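Local coordinates for protein EmGH1 (Erythrobacter marinus, PDB 5Z87) that probably hydrolyses beta-glucosidic bonds, as expected of a beta-glucosidase of glycoside hydrolase family 3, at residues Arg245-Ser250 with Ala279-Ile284. Numbering follows the deposited sequence.
Sequences RNFAPS and ASHGEI
F247 and H281 lay their rings face against face in an offset stack, with planes 4° apart and centroids separated by 4.1 Å. The overlap is partial: F247 CE2 approaches H281 CD2 to 3.4 Å, and each of the two atoms sits 3.3 Å above the other ring's plane, offset toward its rim. Matching first torsions, CG anti to the carbonyl carbon at chi1 -73° in both residues, bring CG of each into position for the stack. In the plane of the imidazole, a water at 3.0 Å from H281 NE2 also accepts from N246 ND2, while ND1 is hydrogen-bonded to D316; bonds at both nitrogens and the stacked face together restrain the ring's rotation. An alanine in place of H281 would probably leave that face of F247 without its stacking partner and the water and D316 without the imidazole nitrogens. Farther along, P249 CB packs on E283 CG at 3.6 Å, and S250 N donates to E283 O in a nearly straight bond (168° at the hydrogen). E283 OE1 accepts a hydrogen bond from G286 N and salt-bridges K643 of the second subunit. The contact joins loops after adjacent parallel strands, 229-235 and 276-279, of the TIM-barrel-like N-terminal domain, where H281 lines a pocket occupied by dithiothreitol, probably from the crystallisation liquor.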
ATOM      1  N   ARG A 245       6.130  -4.745   5.927  1.00 14.64           N
ATOM      2  CA  ARG A 245       7.171  -5.741   6.051  1.00 20.38           C
ATOM      3  C   ARG A 245       8.534  -5.059   6.045  1.00 22.44           C
ATOM      4  O   ARG A 245       8.831  -4.252   5.151  1.00 21.45           O
ATOM      5  CB  ARG A 245       7.043  -6.759   4.924  1.00 18.28           C
ATOM      6  CG  ARG A 245       5.666  -7.423   4.916  1.00 20.76           C
ATOM      7  CD  ARG A 245       5.603  -8.578   3.905  1.00 14.40           C
ATOM      8  NE  ARG A 245       5.562  -8.120   2.514  1.00 18.59           N
ATOM      9  CZ  ARG A 245       4.459  -8.083   1.762  1.00 16.80           C
ATOM     10  NH1 ARG A 245       3.303  -8.452   2.279  1.00 16.23           N
ATOM     11  NH2 ARG A 245       4.506  -7.672   0.492  1.00 17.34           N
ATOM     12  N   ASN A 246       9.336  -5.355   7.066  1.00 17.79           N
ATOM     13  CA  ASN A 246      10.669  -4.783   7.167  1.00 22.56           C
ATOM     14  C   ASN A 246      11.492  -5.173   5.947  1.00 17.73           C
ATOM     15  O   ASN A 246      11.454  -6.320   5.501  1.00 22.59           O
ATOM     16  CB  ASN A 246      11.339  -5.270   8.453  1.00 22.55           C
ATOM     17  CG  ASN A 246      12.450  -4.346   8.928  1.00 21.16           C
ATOM     18  OD1 ASN A 246      12.334  -3.125   8.854  1.00 21.03           O
ATOM     19  ND2 ASN A 246      13.534  -4.936   9.425  1.00 19.68           N
ATOM     20  N   PHE A 247      12.213  -4.200   5.388  1.00 20.72           N
ATOM     21  CA  PHE A 247      13.079  -4.286   4.211  1.00 21.20           C
ATOM     22  C   PHE A 247      12.314  -4.123   2.885  1.00 26.27           C
ATOM     23  O   PHE A 247      12.958  -3.974   1.852  1.00 20.36           O
ATOM     24  CB  PHE A 247      13.885  -5.599   4.116  1.00 22.13           C
ATOM     25  CG  PHE A 247      15.015  -5.712   5.099  1.00 23.49           C
ATOM     26  CD1 PHE A 247      14.799  -6.249   6.373  1.00 22.56           C
ATOM     27  CD2 PHE A 247      16.309  -5.339   4.736  1.00 20.88           C
ATOM     28  CE1 PHE A 247      15.841  -6.378   7.282  1.00 21.46           C
ATOM     29  CE2 PHE A 247      17.363  -5.456   5.630  1.00 20.62           C
ATOM     30  CZ  PHE A 247      17.132  -5.973   6.912  1.00 27.22           C
ATOM     31  N   ALA A 248      10.976  -4.164   2.869  1.00 19.00           N
ATOM     32  CA  ALA A 248      10.248  -4.213   1.604  1.00 18.63           C
ATOM     33  C   ALA A 248      10.272  -2.847   0.917  1.00 22.20           C
ATOM     34  O   ALA A 248      10.410  -1.811   1.570  1.00 18.65           O
ATOM     35  CB  ALA A 248       8.799  -4.674   1.819  1.00 11.99           C
ATOM     36  N   PRO A 249      10.125  -2.823  -0.407  1.00 19.50           N
ATOM     37  CA  PRO A 249      10.200  -1.552  -1.128  1.00 15.20           C
ATOM     38  C   PRO A 249       9.127  -0.590  -0.671  1.00 16.43           C
ATOM     39  O   PRO A 249       8.063  -0.977  -0.180  1.00 20.55           O
ATOM     40  CB  PRO A 249       9.989  -1.953  -2.595  1.00 16.07           C
ATOM     41  CG  PRO A 249      10.447  -3.383  -2.652  1.00 17.31           C
ATOM     42  CD  PRO A 249       9.968  -3.963  -1.328  1.00 17.47           C
ATOM     43  N   SER A 250       9.422   0.685  -0.861  1.00 14.01           N
ATOM     44  CA  SER A 250       8.479   1.768  -0.651  1.00 18.95           C
ATOM     45  C   SER A 250       8.122   2.360  -2.004  1.00 22.06           C
ATOM     46  O   SER A 250       8.963   2.405  -2.912  1.00 18.56           O
ATOM     47  CB  SER A 250       9.071   2.849   0.253  1.00 15.56           C
ATOM     48  OG  SER A 250       9.492   2.269   1.472  1.00 17.00           O
ATOM     49  N   ALA A 279      21.400   5.859   6.035  1.00 13.99           N
ATOM     50  CA  ALA A 279      20.555   5.516   4.901  1.00 19.90           C
ATOM     51  C   ALA A 279      19.681   4.306   5.229  1.00 22.76           C
ATOM     52  O   ALA A 279      19.864   3.632   6.245  1.00 22.01           O
ATOM     53  CB  ALA A 279      21.403   5.239   3.655  1.00 16.16           C
ATOM     54  N   SER A 280      18.749   4.008   4.328  1.00 21.40           N
ATOM     55  CA  SER A 280      17.698   3.023   4.551  1.00 16.18           C
ATOM     56  C   SER A 280      18.016   1.662   3.927  1.00 19.00           C
ATOM     57  O   SER A 280      18.644   1.569   2.870  1.00 23.65           O
ATOM     58  CB  SER A 280      16.374   3.559   3.988  1.00 18.79           C
ATOM     59  OG  SER A 280      15.400   2.535   3.873  1.00 23.65           O
ATOM     60  N   HIS A 281      17.535   0.599   4.590  1.00 22.08           N
ATOM     61  CA  HIS A 281      17.604  -0.759   4.043  1.00 20.46           C
ATOM     62  C   HIS A 281      17.039  -0.840   2.633  1.00 16.26           C
ATOM     63  O   HIS A 281      17.501  -1.639   1.806  1.00 19.22           O
ATOM     64  CB  HIS A 281      16.781  -1.740   4.899  1.00 21.25           C
ATOM     65  CG  HIS A 281      17.384  -2.101   6.221  1.00 20.70           C
ATOM     66  ND1 HIS A 281      18.736  -2.026   6.481  1.00 23.49           N
ATOM     67  CD2 HIS A 281      16.810  -2.588   7.351  1.00 23.65           C
ATOM     68  CE1 HIS A 281      18.966  -2.429   7.719  1.00 24.84           C
ATOM     69  NE2 HIS A 281      17.814  -2.773   8.271  1.00 23.00           N
ATOM     70  N   GLY A 282      15.980  -0.083   2.367  1.00 14.67           N
ATOM     71  CA  GLY A 282      15.064  -0.399   1.294  1.00 18.11           C
ATOM     72  C   GLY A 282      15.415   0.246  -0.033  1.00 20.54           C
ATOM     73  O   GLY A 282      16.448   0.894  -0.200  1.00 20.12           O
ATOM     74  N   GLU A 283      14.520   0.037  -0.994  1.00 18.53           N
ATOM     75  CA  GLU A 283      14.595   0.565  -2.345  1.00 18.59           C
ATOM     76  C   GLU A 283      13.321   1.341  -2.647  1.00 20.60           C
ATOM     77  O   GLU A 283      12.259   1.073  -2.077  1.00 22.59           O
ATOM     78  CB  GLU A 283      14.747  -0.569  -3.364  1.00 16.98           C
ATOM     79  CG  GLU A 283      13.450  -1.392  -3.453  1.00 24.11           C
ATOM     80  CD  GLU A 283      13.113  -1.902  -4.851  1.00 24.40           C
ATOM     81  OE1 GLU A 283      12.282  -1.245  -5.507  1.00 29.20           O
ATOM     82  OE2 GLU A 283      13.590  -2.986  -5.257  1.00 24.19           O
ATOM     83  N   ILE A 284      13.428   2.291  -3.568  1.00 18.81           N
ATOM     84  CA  ILE A 284      12.275   2.978  -4.140  1.00 14.84           C
ATOM     85  C   ILE A 284      12.366   2.847  -5.653  1.00 23.31           C
ATOM     86  O   ILE A 284      13.353   3.285  -6.257  1.00 21.93           O
ATOM     87  CB  ILE A 284      12.214   4.456  -3.727  1.00 20.27           C
ATOM     88  CG1 ILE A 284      12.109   4.562  -2.208  1.00 15.74           C
ATOM     89  CG2 ILE A 284      11.079   5.180  -4.463  1.00 14.66           C
ATOM     90  CD1 ILE A 284      12.385   5.915  -1.691  1.00 15.58           C
TER
HETATM   91  O   HOH W   1      16.387  -4.360  10.341  1.00 23.80           O
HETATM   92  O   HOH W   2      13.255  -2.841  -0.450  1.00 20.45           O